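Local coordinates for protein ubiquitin-like-conjugating enzyme ATG10 (Saccharomyces cerevisiae, PDB 4EBR) that acts as an E2-like enzyme in autophagy, catalysing the conjugation of the ubiquitin-like protein ATG12 to ATG5, at residues A[23-28]-A[162-167]; A[44-49]-A[62-67]; A[82-87]-A[102-107]. All coordinates share one frame; numbering follows the deposited sequence.

Contact 1: A[23-28]-A[162-167]; sequences HNWALC and SWLGYE
W25 and Y166 both hold CG anti to the backbone N (chi1 -176° and -160°), which starts the two rings off toward a shared offset stack. The phenol ring lies over the five-membered ring of the indole, with centroids 4.5 Å apart and planes at 18°. Y166 CE1 sits 3.5 Å from W25 CG, while L27 CB covers the opposite face of the indole near its rim. At the ring edge, W25 NE1 donates to G165 O (3.1 Å), a bent bond that meets a lone pair in the carbonyl plane. L164 CB lies in the plane of the indole, 3.6 Å from W25 CZ2, and L164 CD2 lies 4.0 Å from L27 CD1. An alanine in place of W25 would probably leave G165 O without its indole donor and open a gap between L27 and Y166. G165 has positive phi, at which a CB would collide with the preceding carbonyl O. Farther out, Y166 OH bonds to I21 O, and F161 meets both rings edge-to-face. The arrangement is aromatic packing of the tail beyond helix 152-164 on the type I turn W25-C28, which leads into the antiparallel sheet of this E2-like enzyme.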
ATOM      1  N   HIS A  23      12.977  -1.465  24.238  1.00 79.46           N
ATOM      2  CA  HIS A  23      14.289  -1.181  24.813  1.00 83.84           C
ATOM      3  C   HIS A  23      14.921  -2.395  25.492  1.00 87.58           C
ATOM      4  O   HIS A  23      16.135  -2.578  25.452  1.00 92.15           O
ATOM      5  CB  HIS A  23      14.194  -0.028  25.808  1.00 87.00           C
ATOM      6  CG  HIS A  23      13.593   1.212  25.229  1.00 84.08           C
ATOM      7  ND1 HIS A  23      12.279   1.279  24.822  1.00 80.73           N
ATOM      8  CD2 HIS A  23      14.129   2.428  24.976  1.00 85.77           C
ATOM      9  CE1 HIS A  23      12.028   2.488  24.354  1.00 80.64           C
ATOM     10  NE2 HIS A  23      13.135   3.205  24.432  1.00 83.30           N
ATOM     11  N   ASN A  24      14.098  -3.225  26.114  1.00 86.35           N
ATOM     12  CA  ASN A  24      14.606  -4.398  26.804  1.00 89.84           C
ATOM     13  C   ASN A  24      14.553  -5.631  25.920  1.00 88.19           C
ATOM     14  O   ASN A  24      14.900  -6.733  26.341  1.00 94.23           O
ATOM     15  CB  ASN A  24      13.820  -4.638  28.093  1.00 91.06           C
ATOM     16  CG  ASN A  24      13.808  -3.426  28.994  1.00 94.88           C
ATOM     17  OD1 ASN A  24      14.841  -2.780  29.206  1.00 97.98           O
ATOM     18  ND2 ASN A  24      12.633  -3.096  29.518  1.00 95.17           N
ATOM     19  N   TRP A  25      14.088  -5.452  24.697  1.00 81.66           N
ATOM     20  CA  TRP A  25      14.057  -6.544  23.746  1.00 79.66           C
ATOM     21  C   TRP A  25      15.491  -6.810  23.315  1.00 83.88           C
ATOM     22  O   TRP A  25      16.211  -5.881  22.946  1.00 85.42           O
ATOM     23  CB  TRP A  25      13.204  -6.135  22.563  1.00 76.03           C
ATOM     24  CG  TRP A  25      13.021  -7.192  21.555  1.00 74.21           C
ATOM     25  CD1 TRP A  25      13.265  -8.524  21.708  1.00 77.05           C
ATOM     26  CD2 TRP A  25      12.556  -7.013  20.212  1.00 66.65           C
ATOM     27  NE1 TRP A  25      12.973  -9.187  20.536  1.00 75.10           N
ATOM     28  CE2 TRP A  25      12.539  -8.281  19.604  1.00 67.61           C
ATOM     29  CE3 TRP A  25      12.147  -5.904  19.470  1.00 60.03           C
ATOM     30  CZ2 TRP A  25      12.135  -8.472  18.284  1.00 61.35           C
ATOM     31  CZ3 TRP A  25      11.744  -6.093  18.165  1.00 56.14           C
ATOM     32  CH2 TRP A  25      11.738  -7.368  17.584  1.00 56.45           C
ATOM     33  N   ALA A  26      15.916  -8.068  23.387  1.00 86.55           N
ATOM     34  CA  ALA A  26      17.327  -8.419  23.171  1.00 88.17           C
ATOM     35  C   ALA A  26      17.815  -8.036  21.782  1.00 85.54           C
ATOM     36  O   ALA A  26      18.912  -7.489  21.630  1.00 87.14           O
ATOM     37  CB  ALA A  26      17.553  -9.905  23.412  1.00 89.62           C
ATOM     38  N   LEU A  27      16.979  -8.322  20.782  1.00 80.97           N
ATOM     39  CA  LEU A  27      17.296  -8.094  19.374  1.00 76.34           C
ATOM     40  C   LEU A  27      17.453  -6.626  19.006  1.00 74.10           C
ATOM     41  O   LEU A  27      17.914  -6.308  17.912  1.00 74.61           O
ATOM     42  CB  LEU A  27      16.186  -8.667  18.493  1.00 72.63           C
ATOM     43  CG  LEU A  27      16.200 -10.104  17.984  1.00 74.19           C
ATOM     44  CD1 LEU A  27      15.107 -10.242  16.942  1.00 71.26           C
ATOM     45  CD2 LEU A  27      17.548 -10.495  17.387  1.00 75.90           C
ATOM     46  N   CYS A  28      17.047  -5.727  19.895  1.00 73.62           N
ATOM     47  CA  CYS A  28      16.903  -4.329  19.510  1.00 73.00           C
ATOM     48  C   CYS A  28      18.105  -3.457  19.836  1.00 78.24           C
ATOM     49  O   CYS A  28      18.371  -3.176  21.001  1.00 84.69           O
ATOM     50  CB  CYS A  28      15.654  -3.732  20.150  1.00 71.21           C
ATOM     51  SG  CYS A  28      15.250  -2.099  19.511  1.00 82.19           S
ATOM     52  N   SER A 162       6.158 -12.230  16.022  1.00 54.48           N
ATOM     53  CA  SER A 162       5.879 -13.529  15.432  1.00 58.51           C
ATOM     54  C   SER A 162       7.035 -14.015  14.568  1.00 61.95           C
ATOM     55  O   SER A 162       7.398 -15.185  14.642  1.00 71.66           O
ATOM     56  CB  SER A 162       4.615 -13.456  14.593  1.00 59.10           C
ATOM     57  OG  SER A 162       4.717 -12.394  13.651  1.00 56.25           O
ATOM     58  N   TRP A 163       7.588 -13.155  13.721  1.00 60.76           N
ATOM     59  CA  TRP A 163       8.737 -13.570  12.903  1.00 67.29           C
ATOM     60  C   TRP A 163      10.136 -13.259  13.457  1.00 68.46           C
ATOM     61  O   TRP A 163      11.127 -13.818  12.998  1.00 71.47           O
ATOM     62  CB  TRP A 163       8.603 -13.067  11.467  1.00 70.08           C
ATOM     63  CG  TRP A 163       8.508 -11.587  11.356  1.00 73.50           C
ATOM     64  CD1 TRP A 163       7.434 -10.804  11.678  1.00 73.67           C
ATOM     65  CD2 TRP A 163       9.514 -10.699  10.861  1.00 76.80           C
ATOM     66  NE1 TRP A 163       7.713  -9.483  11.419  1.00 72.08           N
ATOM     67  CE2 TRP A 163       8.983  -9.393  10.912  1.00 75.07           C
ATOM     68  CE3 TRP A 163      10.813 -10.881  10.371  1.00 79.21           C
ATOM     69  CZ2 TRP A 163       9.712  -8.273  10.505  1.00 76.01           C
ATOM     70  CZ3 TRP A 163      11.533  -9.769   9.964  1.00 78.79           C
ATOM     71  CH2 TRP A 163      10.982  -8.483  10.036  1.00 77.66           C
ATOM     72  N   LEU A 164      10.175 -12.376  14.459  1.00 69.58           N
ATOM     73  CA  LEU A 164      11.408 -12.019  15.167  1.00 77.79           C
ATOM     74  C   LEU A 164      11.670 -12.803  16.466  1.00 89.18           C
ATOM     75  O   LEU A 164      12.786 -13.277  16.680  1.00 93.82           O
ATOM     76  CB  LEU A 164      11.436 -10.515  15.455  1.00 73.32           C
ATOM     77  CG  LEU A 164      12.036  -9.628  14.362  1.00 65.88           C
ATOM     78  CD1 LEU A 164      12.641  -8.368  14.964  1.00 58.62           C
ATOM     79  CD2 LEU A 164      13.073 -10.393  13.556  1.00 69.62           C
ATOM     80  N   GLY A 165      10.658 -12.953  17.324  1.00 95.13           N
ATOM     81  CA  GLY A 165      10.810 -13.786  18.504  1.00 99.61           C
ATOM     82  C   GLY A 165      11.079 -12.741  19.566  1.00103.27           C
ATOM     83  O   GLY A 165      12.020 -11.959  19.419  1.00106.92           O
ATOM     84  N   TYR A 166      10.262 -12.700  20.619  1.00102.92           N
ATOM     85  CA  TYR A 166      10.633 -11.886  21.775  1.00102.48           C
ATOM     86  C   TYR A 166      11.609 -12.639  22.672  1.00106.11           C
ATOM     87  O   TYR A 166      11.488 -13.853  22.859  1.00106.93           O
ATOM     88  CB  TYR A 166       9.435 -11.382  22.583  1.00 99.51           C
ATOM     89  CG  TYR A 166       9.824 -10.185  23.420  1.00 97.92           C
ATOM     90  CD1 TYR A 166       9.923  -8.929  22.847  1.00 95.07           C
ATOM     91  CD2 TYR A 166      10.142 -10.317  24.763  1.00100.36           C
ATOM     92  CE1 TYR A 166      10.301  -7.834  23.586  1.00 96.11           C
ATOM     93  CE2 TYR A 166      10.522  -9.223  25.515  1.00101.16           C
ATOM     94  CZ  TYR A 166      10.599  -7.982  24.918  1.00 98.80           C
ATOM     95  OH  TYR A 166      10.974  -6.873  25.639  1.00100.53           O
ATOM     96  N   GLU A 167      12.576 -11.902  23.216  1.00108.94           N
ATOM     97  CA  GLU A 167      13.680 -12.490  23.964  1.00116.27           C
ATOM     98  C   GLU A 167      14.457 -11.427  24.740  1.00115.40           C
ATOM     99  O   GLU A 167      13.906 -10.733  25.598  1.00112.54           O
ATOM    100  CB  GLU A 167      14.607 -13.242  23.000  1.00122.64           C
ATOM    101  CG  GLU A 167      14.828 -12.520  21.662  1.00122.46           C
ATOM    102  CD  GLU A 167      15.339 -13.445  20.556  1.00127.17           C
ATOM    103  OE1 GLU A 167      14.619 -14.411  20.212  1.00128.59           O
ATOM    104  OE2 GLU A 167      16.455 -13.208  20.032  1.00128.14           O
TER

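Contact 2: A[44-49]-A[62-67]; sequences LIPTRQ and LNHIEL
L44 and I65, with T47 and N63, form an antiparallel backbone pairing in which the chain leaving strand 40-44 runs on beside strand 63-72 of the curved antiparallel sheet. The pairing continues past the end of strand 40-44 but loses its regularity there, since T47 with N63 is a single hydrogen-bonded bridge. L44 N donates to I65 O at 3.0 Å, nearly along the C=O axis and fairly straight (157°). Farther along, T47 N reaches N63 O at 3.3 Å and N63 N returns to T47 O at 2.8 Å, each donor standing well above the plane of the carbonyl it meets. Three residue steps from L44 to T47 thus face two from I65 to N63, and the extra residue is taken up around P46, whose CA makes a CA-H...O contact with N63 O.

The side-chain contacts are mostly apolar. L44 CD1 lies against I65 CG2, both groups buried; L164 packs on L44 and I84 on I65. P46 sits between two partners, its CB 3.6 Å from L62 CD1 and its CG 3.9 Å from H64 NE2. N63 CG is anti to the carbonyl carbon (chi1 -66°), the start of a side chain whose amide end reaches water. That water accepts a hydrogen bond from N63 ND2 at 2.8 Å and is held weakly by T47 O and Q49 N, bridging the two segments beside the bond from N63 N to T47 O.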
ATOM      1  N   LEU A  44      17.524  -3.347  14.544  1.00 62.63           N
ATOM      2  CA  LEU A  44      17.744  -4.623  15.199  1.00 68.34           C
ATOM      3  C   LEU A  44      19.198  -5.047  15.172  1.00 76.09           C
ATOM      4  O   LEU A  44      19.946  -4.699  14.267  1.00 78.07           O
ATOM      5  CB  LEU A  44      16.883  -5.708  14.578  1.00 66.04           C
ATOM      6  CG  LEU A  44      15.384  -5.497  14.756  1.00 66.41           C
ATOM      7  CD1 LEU A  44      14.643  -6.714  14.249  1.00 67.67           C
ATOM      8  CD2 LEU A  44      15.029  -5.209  16.206  1.00 66.10           C
ATOM      9  N   ILE A  45      19.575  -5.830  16.179  1.00 81.98           N
ATOM     10  CA  ILE A  45      20.933  -6.340  16.320  1.00 86.00           C
ATOM     11  C   ILE A  45      21.296  -7.283  15.180  1.00 87.60           C
ATOM     12  O   ILE A  45      20.455  -8.035  14.685  1.00 85.86           O
ATOM     13  CB  ILE A  45      21.121  -7.076  17.660  1.00 88.51           C
ATOM     14  CG1 ILE A  45      20.176  -8.277  17.747  1.00 92.78           C
ATOM     15  CG2 ILE A  45      20.893  -6.127  18.826  1.00 89.25           C
ATOM     16  CD1 ILE A  45      20.443  -9.180  18.932  1.00 99.01           C
ATOM     17  N   PRO A  46      22.556  -7.227  14.767  1.00 92.62           N
ATOM     18  CA  PRO A  46      23.045  -8.003  13.620  1.00 94.40           C
ATOM     19  C   PRO A  46      22.540  -9.449  13.651  1.00 98.83           C
ATOM     20  O   PRO A  46      22.589 -10.100  14.690  1.00103.10           O
ATOM     21  CB  PRO A  46      24.570  -7.940  13.782  1.00 93.85           C
ATOM     22  CG  PRO A  46      24.802  -6.616  14.404  1.00 93.94           C
ATOM     23  CD  PRO A  46      23.640  -6.434  15.380  1.00 95.96           C
ATOM     24  N   THR A  47      21.985  -9.916  12.545  1.00 99.17           N
ATOM     25  CA  THR A  47      21.505 -11.282  12.509  1.00102.22           C
ATOM     26  C   THR A  47      21.580 -11.865  11.117  1.00104.62           C
ATOM     27  O   THR A  47      21.498 -11.146  10.121  1.00106.71           O
ATOM     28  CB  THR A  47      20.054 -11.381  13.016  1.00 70.10           C
ATOM     29  OG1 THR A  47      19.220 -10.489  12.265  1.00 68.54           O
ATOM     30  CG2 THR A  47      19.977 -11.019  14.491  1.00 71.01           C
ATOM     31  N   ARG A  48      21.711 -13.182  11.056  1.00106.54           N
ATOM     32  CA  ARG A  48      21.486 -13.905   9.797  1.00108.70           C
ATOM     33  C   ARG A  48      20.621 -15.135  10.080  1.00113.06           C
ATOM     34  O   ARG A  48      21.055 -16.037  10.797  1.00116.94           O
ATOM     35  CB  ARG A  48      22.809 -14.240   9.089  1.00111.37           C
ATOM     36  CG  ARG A  48      22.805 -15.490   8.192  1.00114.77           C
ATOM     37  CD  ARG A  48      21.839 -15.453   7.000  1.00111.76           C
ATOM     38  NE  ARG A  48      21.996 -16.661   6.179  1.00112.83           N
ATOM     39  CZ  ARG A  48      21.046 -17.201   5.421  1.00111.17           C
ATOM     40  NH1 ARG A  48      21.306 -18.299   4.717  1.00111.79           N
ATOM     41  NH2 ARG A  48      19.834 -16.655   5.371  1.00109.44           N
ATOM     42  N   GLN A  49      19.403 -15.152   9.521  1.00113.81           N
ATOM     43  CA  GLN A  49      18.351 -16.108   9.911  1.00118.74           C
ATOM     44  C   GLN A  49      17.890 -15.887  11.361  1.00121.09           C
ATOM     45  O   GLN A  49      17.069 -16.653  11.880  1.00123.83           O
ATOM     46  CB  GLN A  49      18.755 -17.569   9.690  1.00124.05           C
ATOM     47  CG  GLN A  49      19.001 -17.955   8.247  1.00124.08           C
ATOM     48  CD  GLN A  49      19.763 -19.260   8.150  1.00128.00           C
ATOM     49  OE1 GLN A  49      20.051 -19.890   9.165  1.00130.28           O
ATOM     50  NE2 GLN A  49      20.101 -19.668   6.932  1.00128.93           N
ATOM     51  N   LEU A  62      26.686 -10.341   8.016  1.00 81.79           N
ATOM     52  CA  LEU A  62      25.459 -10.321   8.808  1.00 83.05           C
ATOM     53  C   LEU A  62      24.402  -9.385   8.216  1.00 76.43           C
ATOM     54  O   LEU A  62      24.694  -8.566   7.350  1.00 77.47           O
ATOM     55  CB  LEU A  62      25.775  -9.910  10.257  1.00 87.74           C
ATOM     56  CG  LEU A  62      26.665 -10.880  11.048  1.00 93.82           C
ATOM     57  CD1 LEU A  62      26.802 -10.409  12.479  1.00 96.95           C
ATOM     58  CD2 LEU A  62      26.128 -12.316  11.011  1.00 94.80           C
ATOM     59  N   ASN A  63      23.163  -9.512   8.659  1.00 71.78           N
ATOM     60  CA  ASN A  63      22.181  -8.540   8.230  1.00 69.71           C
ATOM     61  C   ASN A  63      21.992  -7.424   9.267  1.00 72.30           C
ATOM     62  O   ASN A  63      22.516  -7.506  10.380  1.00 74.42           O
ATOM     63  CB  ASN A  63      20.846  -9.244   7.949  1.00 67.69           C
ATOM     64  CG  ASN A  63      20.923 -10.185   6.760  1.00 69.12           C
ATOM     65  OD1 ASN A  63      21.741 -10.000   5.856  1.00 73.84           O
ATOM     66  ND2 ASN A  63      20.068 -11.199   6.750  1.00 65.88           N
ATOM     67  N   HIS A  64      21.242  -6.384   8.902  1.00 69.59           N
ATOM     68  CA  HIS A  64      20.721  -5.428   9.875  1.00 67.66           C
ATOM     69  C   HIS A  64      19.342  -5.061   9.403  1.00 63.09           C
ATOM     70  O   HIS A  64      19.168  -4.625   8.270  1.00 63.29           O
ATOM     71  CB  HIS A  64      21.608  -4.199   9.994  1.00 70.40           C
ATOM     72  CG  HIS A  64      23.046  -4.538  10.192  1.00 79.51           C
ATOM     73  ND1 HIS A  64      23.840  -5.030   9.175  1.00 80.86           N
ATOM     74  CD2 HIS A  64      23.827  -4.510  11.297  1.00 85.96           C
ATOM     75  CE1 HIS A  64      25.052  -5.265   9.640  1.00 83.56           C
ATOM     76  NE2 HIS A  64      25.073  -4.955  10.924  1.00 87.35           N
ATOM     77  N   ILE A  65      18.362  -5.239  10.281  1.00 58.18           N
ATOM     78  CA  ILE A  65      16.967  -5.090   9.918  1.00 50.34           C
ATOM     79  C   ILE A  65      16.476  -3.792  10.505  1.00 47.66           C
ATOM     80  O   ILE A  65      16.809  -3.456  11.645  1.00 47.71           O
ATOM     81  CB  ILE A  65      16.133  -6.291  10.458  1.00 50.73           C
ATOM     82  CG1 ILE A  65      16.575  -7.572   9.759  1.00 52.71           C
ATOM     83  CG2 ILE A  65      14.658  -6.104  10.228  1.00 39.42           C
ATOM     84  CD1 ILE A  65      15.862  -8.805  10.222  1.00 53.47           C
ATOM     85  N   GLU A  66      15.704  -3.048   9.730  1.00 38.48           N
ATOM     86  CA  GLU A  66      15.117  -1.844  10.254  1.00 41.81           C
ATOM     87  C   GLU A  66      13.609  -1.916  10.129  1.00 42.48           C
ATOM     88  O   GLU A  66      13.092  -2.265   9.066  1.00 44.85           O
ATOM     89  CB  GLU A  66      15.681  -0.617   9.535  1.00 40.54           C
ATOM     90  CG  GLU A  66      17.185  -0.498   9.693  1.00 45.49           C
ATOM     91  CD  GLU A  66      17.777   0.801   9.140  1.00 53.51           C
ATOM     92  OE1 GLU A  66      18.863   1.213   9.630  1.00 57.78           O
ATOM     93  OE2 GLU A  66      17.178   1.402   8.217  1.00 54.22           O
ATOM     94  N   LEU A  67      12.903  -1.598  11.211  1.00 40.78           N
ATOM     95  CA  LEU A  67      11.444  -1.586  11.181  1.00 40.01           C
ATOM     96  C   LEU A  67      10.933  -0.195  11.458  1.00 40.69           C
ATOM     97  O   LEU A  67      11.274   0.392  12.490  1.00 42.88           O
ATOM     98  CB  LEU A  67      10.871  -2.502  12.250  1.00 39.47           C
ATOM     99  CG  LEU A  67      11.342  -3.948  12.305  1.00 42.02           C
ATOM    100  CD1 LEU A  67      10.510  -4.658  13.361  1.00 46.40           C
ATOM    101  CD2 LEU A  67      11.201  -4.620  10.960  1.00 39.63           C
TER
HETATM  102  O   HOH W   1      18.715 -12.044   9.091  1.00 52.29           O

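Contact 3: A[82-87]-A[102-107]; sequences LRIWEE and TDIESL
Opposite I84, the helical turn that carries I104 is closed at T102 O, which takes S106 N at 2.8 Å and, weakly, S106 OG; L107 follows directly after it. Strand 82-87 and this helix cross almost perpendicularly, at 93°, with their axes 9.7 Å apart, and the space between them is bridged by branched aliphatic side chains. I84 and I104 meet at the middle. The CG1 of I84 is anti to the carbonyl carbon and its chain is extended beyond (chi2 179°), which carries CD1 forward to I104 CG1 at 4.0 Å. The same methyl meets L107 CD2 at 4.3 Å, so it touches two side chains one helical turn apart. Beside it, L82 CD2 approaches I104 CG2 at 4.4 Å. Y130 of strand 127-131 also packs on I104, while M99 and I65 pack on I84.

At E86 the character changes, for its OE2 and D103 OD2 come within 4.4 Å of each other without a bond. The chemistry implies a helix held on the sheet face by apolar contact alone between the two segments, with two carboxylates at the margin whose mutual repulsion would probably weaken the contact slightly, an effect K97 beside E86 could offset.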
ATOM      1  N   LEU A  82       9.572  -1.981   6.282  1.00 36.83           N
ATOM      2  CA  LEU A  82      10.682  -2.869   6.534  1.00 40.30           C
ATOM      3  C   LEU A  82      11.797  -2.714   5.496  1.00 43.97           C
ATOM      4  O   LEU A  82      11.544  -2.676   4.286  1.00 45.34           O
ATOM      5  CB  LEU A  82      10.135  -4.289   6.615  1.00 43.38           C
ATOM      6  CG  LEU A  82      10.944  -5.533   6.319  1.00 49.81           C
ATOM      7  CD1 LEU A  82      12.217  -5.523   7.113  1.00 56.89           C
ATOM      8  CD2 LEU A  82      10.083  -6.707   6.720  1.00 49.10           C
ATOM      9  N   ARG A  83      13.028  -2.579   5.983  1.00 43.56           N
ATOM     10  CA  ARG A  83      14.192  -2.772   5.120  1.00 41.63           C
ATOM     11  C   ARG A  83      15.370  -3.465   5.815  1.00 41.50           C
ATOM     12  O   ARG A  83      15.405  -3.611   7.050  1.00 41.13           O
ATOM     13  CB  ARG A  83      14.621  -1.481   4.459  1.00 37.95           C
ATOM     14  CG  ARG A  83      15.143  -0.493   5.407  1.00 37.15           C
ATOM     15  CD  ARG A  83      15.446   0.769   4.678  1.00 40.31           C
ATOM     16  NE  ARG A  83      16.157   1.675   5.557  1.00 45.42           N
ATOM     17  CZ  ARG A  83      16.885   2.694   5.139  1.00 48.07           C
ATOM     18  NH1 ARG A  83      16.998   2.939   3.826  1.00 47.19           N
ATOM     19  NH2 ARG A  83      17.489   3.455   6.042  1.00 40.46           N
ATOM     20  N   ILE A  84      16.298  -3.962   5.005  1.00 38.92           N
ATOM     21  CA  ILE A  84      17.338  -4.841   5.520  1.00 39.95           C
ATOM     22  C   ILE A  84      18.676  -4.578   4.873  1.00 39.25           C
ATOM     23  O   ILE A  84      18.783  -4.603   3.649  1.00 44.37           O
ATOM     24  CB  ILE A  84      16.984  -6.325   5.290  1.00 39.22           C
ATOM     25  CG1 ILE A  84      15.761  -6.717   6.113  1.00 38.94           C
ATOM     26  CG2 ILE A  84      18.174  -7.202   5.643  1.00 41.01           C
ATOM     27  CD1 ILE A  84      15.316  -8.166   5.927  1.00 40.32           C
ATOM     28  N   TRP A  85      19.694  -4.355   5.698  1.00 47.03           N
ATOM     29  CA  TRP A  85      21.074  -4.202   5.223  1.00 48.00           C
ATOM     30  C   TRP A  85      21.764  -5.557   5.179  1.00 51.15           C
ATOM     31  O   TRP A  85      21.889  -6.228   6.200  1.00 52.55           O
ATOM     32  CB  TRP A  85      21.856  -3.282   6.154  1.00 49.14           C
ATOM     33  CG  TRP A  85      21.282  -1.899   6.281  1.00 55.50           C
ATOM     34  CD1 TRP A  85      20.588  -1.402   7.334  1.00 58.31           C
ATOM     35  CD2 TRP A  85      21.361  -0.838   5.325  1.00 60.01           C
ATOM     36  NE1 TRP A  85      20.225  -0.097   7.097  1.00 57.74           N
ATOM     37  CE2 TRP A  85      20.692   0.271   5.869  1.00 59.14           C
ATOM     38  CE3 TRP A  85      21.933  -0.720   4.059  1.00 65.72           C
ATOM     39  CZ2 TRP A  85      20.575   1.475   5.197  1.00 63.98           C
ATOM     40  CZ3 TRP A  85      21.826   0.476   3.401  1.00 67.50           C
ATOM     41  CH2 TRP A  85      21.147   1.559   3.963  1.00 67.39           C
ATOM     42  N   GLU A  86      22.192  -5.987   4.003  1.00 52.00           N
ATOM     43  CA  GLU A  86      22.926  -7.237   3.944  1.00 57.41           C
ATOM     44  C   GLU A  86      24.353  -6.995   3.541  1.00 60.39           C
ATOM     45  O   GLU A  86      24.631  -6.161   2.691  1.00 62.61           O
ATOM     46  CB  GLU A  86      22.274  -8.247   3.000  1.00 61.21           C
ATOM     47  CG  GLU A  86      22.306  -7.913   1.526  1.00 61.95           C
ATOM     48  CD  GLU A  86      21.715  -9.048   0.687  1.00 65.75           C
ATOM     49  OE1 GLU A  86      22.435 -10.049   0.421  1.00 67.34           O
ATOM     50  OE2 GLU A  86      20.524  -8.944   0.303  1.00 63.70           O
ATOM     51  N   GLU A  87      25.275  -7.701   4.173  1.00 63.64           N
ATOM     52  CA  GLU A  87      26.657  -7.599   3.754  1.00 67.60           C
ATOM     53  C   GLU A  87      26.891  -8.694   2.744  1.00 64.67           C
ATOM     54  O   GLU A  87      26.538  -9.833   2.973  1.00 65.39           O
ATOM     55  CB  GLU A  87      27.596  -7.712   4.951  1.00 76.77           C
ATOM     56  CG  GLU A  87      27.368  -6.598   5.972  1.00 83.27           C
ATOM     57  CD  GLU A  87      27.716  -7.003   7.402  1.00 90.94           C
ATOM     58  OE1 GLU A  87      27.664  -6.118   8.287  1.00 92.42           O
ATOM     59  OE2 GLU A  87      28.032  -8.198   7.643  1.00 93.83           O
ATOM     60  N   THR A 102      12.781  -9.700  -3.139  1.00 88.56           N
ATOM     61  CA  THR A 102      12.647 -11.126  -3.391  1.00 98.31           C
ATOM     62  C   THR A 102      13.358 -11.883  -2.278  1.00 98.38           C
ATOM     63  O   THR A 102      12.888 -12.924  -1.819  1.00 99.98           O
ATOM     64  CB  THR A 102      13.256 -11.523  -4.747  1.00104.76           C
ATOM     65  OG1 THR A 102      12.572 -10.832  -5.801  1.00106.20           O
ATOM     66  CG2 THR A 102      13.134 -13.022  -4.968  1.00107.23           C
ATOM     67  N   ASP A 103      14.495 -11.350  -1.849  1.00 94.53           N
ATOM     68  CA  ASP A 103      15.285 -11.959  -0.785  1.00 92.37           C
ATOM     69  C   ASP A 103      14.680 -11.698   0.590  1.00 87.17           C
ATOM     70  O   ASP A 103      14.765 -12.551   1.478  1.00 85.77           O
ATOM     71  CB  ASP A 103      16.736 -11.481  -0.833  1.00 94.42           C
ATOM     72  CG  ASP A 103      17.498 -12.050  -2.020  1.00 99.82           C
ATOM     73  OD1 ASP A 103      16.855 -12.276  -3.066  1.00104.51           O
ATOM     74  OD2 ASP A 103      18.728 -12.275  -1.908  1.00 98.22           O
ATOM     75  N   ILE A 104      14.086 -10.517   0.773  1.00 82.62           N
ATOM     76  CA  ILE A 104      13.375 -10.238   2.011  1.00 80.63           C
ATOM     77  C   ILE A 104      12.265 -11.273   2.159  1.00 88.40           C
ATOM     78  O   ILE A 104      12.061 -11.824   3.239  1.00 91.82           O
ATOM     79  CB  ILE A 104      12.764  -8.841   2.040  1.00 73.58           C
ATOM     80  CG1 ILE A 104      13.842  -7.790   2.212  1.00 70.42           C
ATOM     81  CG2 ILE A 104      11.802  -8.703   3.202  1.00 71.64           C
ATOM     82  CD1 ILE A 104      13.267  -6.399   2.333  1.00 67.98           C
ATOM     83  N   GLU A 105      11.556 -11.539   1.065  1.00 90.20           N
ATOM     84  CA  GLU A 105      10.615 -12.648   1.033  1.00 90.53           C
ATOM     85  C   GLU A 105      11.342 -13.938   1.365  1.00 92.71           C
ATOM     86  O   GLU A 105      11.140 -14.501   2.428  1.00 93.67           O
ATOM     87  CB  GLU A 105       9.916 -12.733  -0.317  1.00 91.28           C
ATOM     88  CG  GLU A 105       9.133 -11.478  -0.629  1.00 89.98           C
ATOM     89  CD  GLU A 105       8.059 -11.709  -1.656  1.00 93.93           C
ATOM     90  OE1 GLU A 105       8.354 -11.576  -2.863  1.00 97.01           O
ATOM     91  OE2 GLU A 105       6.919 -12.027  -1.253  1.00 95.31           O
ATOM     92  N   SER A 106      12.257 -14.362   0.510  1.00 95.75           N
ATOM     93  CA  SER A 106      12.903 -15.657   0.721  1.00104.98           C
ATOM     94  C   SER A 106      13.615 -15.793   2.083  1.00107.80           C
ATOM     95  O   SER A 106      14.031 -16.885   2.456  1.00112.07           O
ATOM     96  CB  SER A 106      13.860 -16.000  -0.434  1.00108.40           C
ATOM     97  OG  SER A 106      13.155 -16.174  -1.655  1.00110.85           O
ATOM     98  N   LEU A 107      13.763 -14.691   2.816  1.00105.18           N
ATOM     99  CA  LEU A 107      14.289 -14.750   4.182  1.00103.96           C
ATOM    100  C   LEU A 107      13.149 -14.958   5.181  1.00102.81           C
ATOM    101  O   LEU A 107      13.127 -15.933   5.932  1.00105.74           O
ATOM    102  CB  LEU A 107      15.087 -13.490   4.531  1.00100.15           C
ATOM    103  CG  LEU A 107      15.855 -13.559   5.854  1.00 98.89           C
ATOM    104  CD1 LEU A 107      16.845 -14.719   5.839  1.00102.87           C
ATOM    105  CD2 LEU A 107      16.562 -12.254   6.127  1.00 94.92           C
TER

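Overall arrangement
All three contacts are partly buried, with both buried and exposed residues, but they join different elements. Contacts 2 and 3 are adjoining: strands 63-72 and 77-90 are neighbours in one sheet, and H64 pairs with W85 through the backbone. Contact 2 is held mainly by backbone hydrogen bonds where the pairing of strands 40-44 and 63-72 runs out, whereas contact 3 lays a helix on a sheet face by side-chain packing and is the smallest in buried area. Contact 1 joins the loop before strand 28-33 to the segment that follows helix 152-164 by an aromatic stack and an indole bond; it meets contact 2 where L164 packs on L44 and L27 pairs with I45, and reaches contact 3 through W163 on L82.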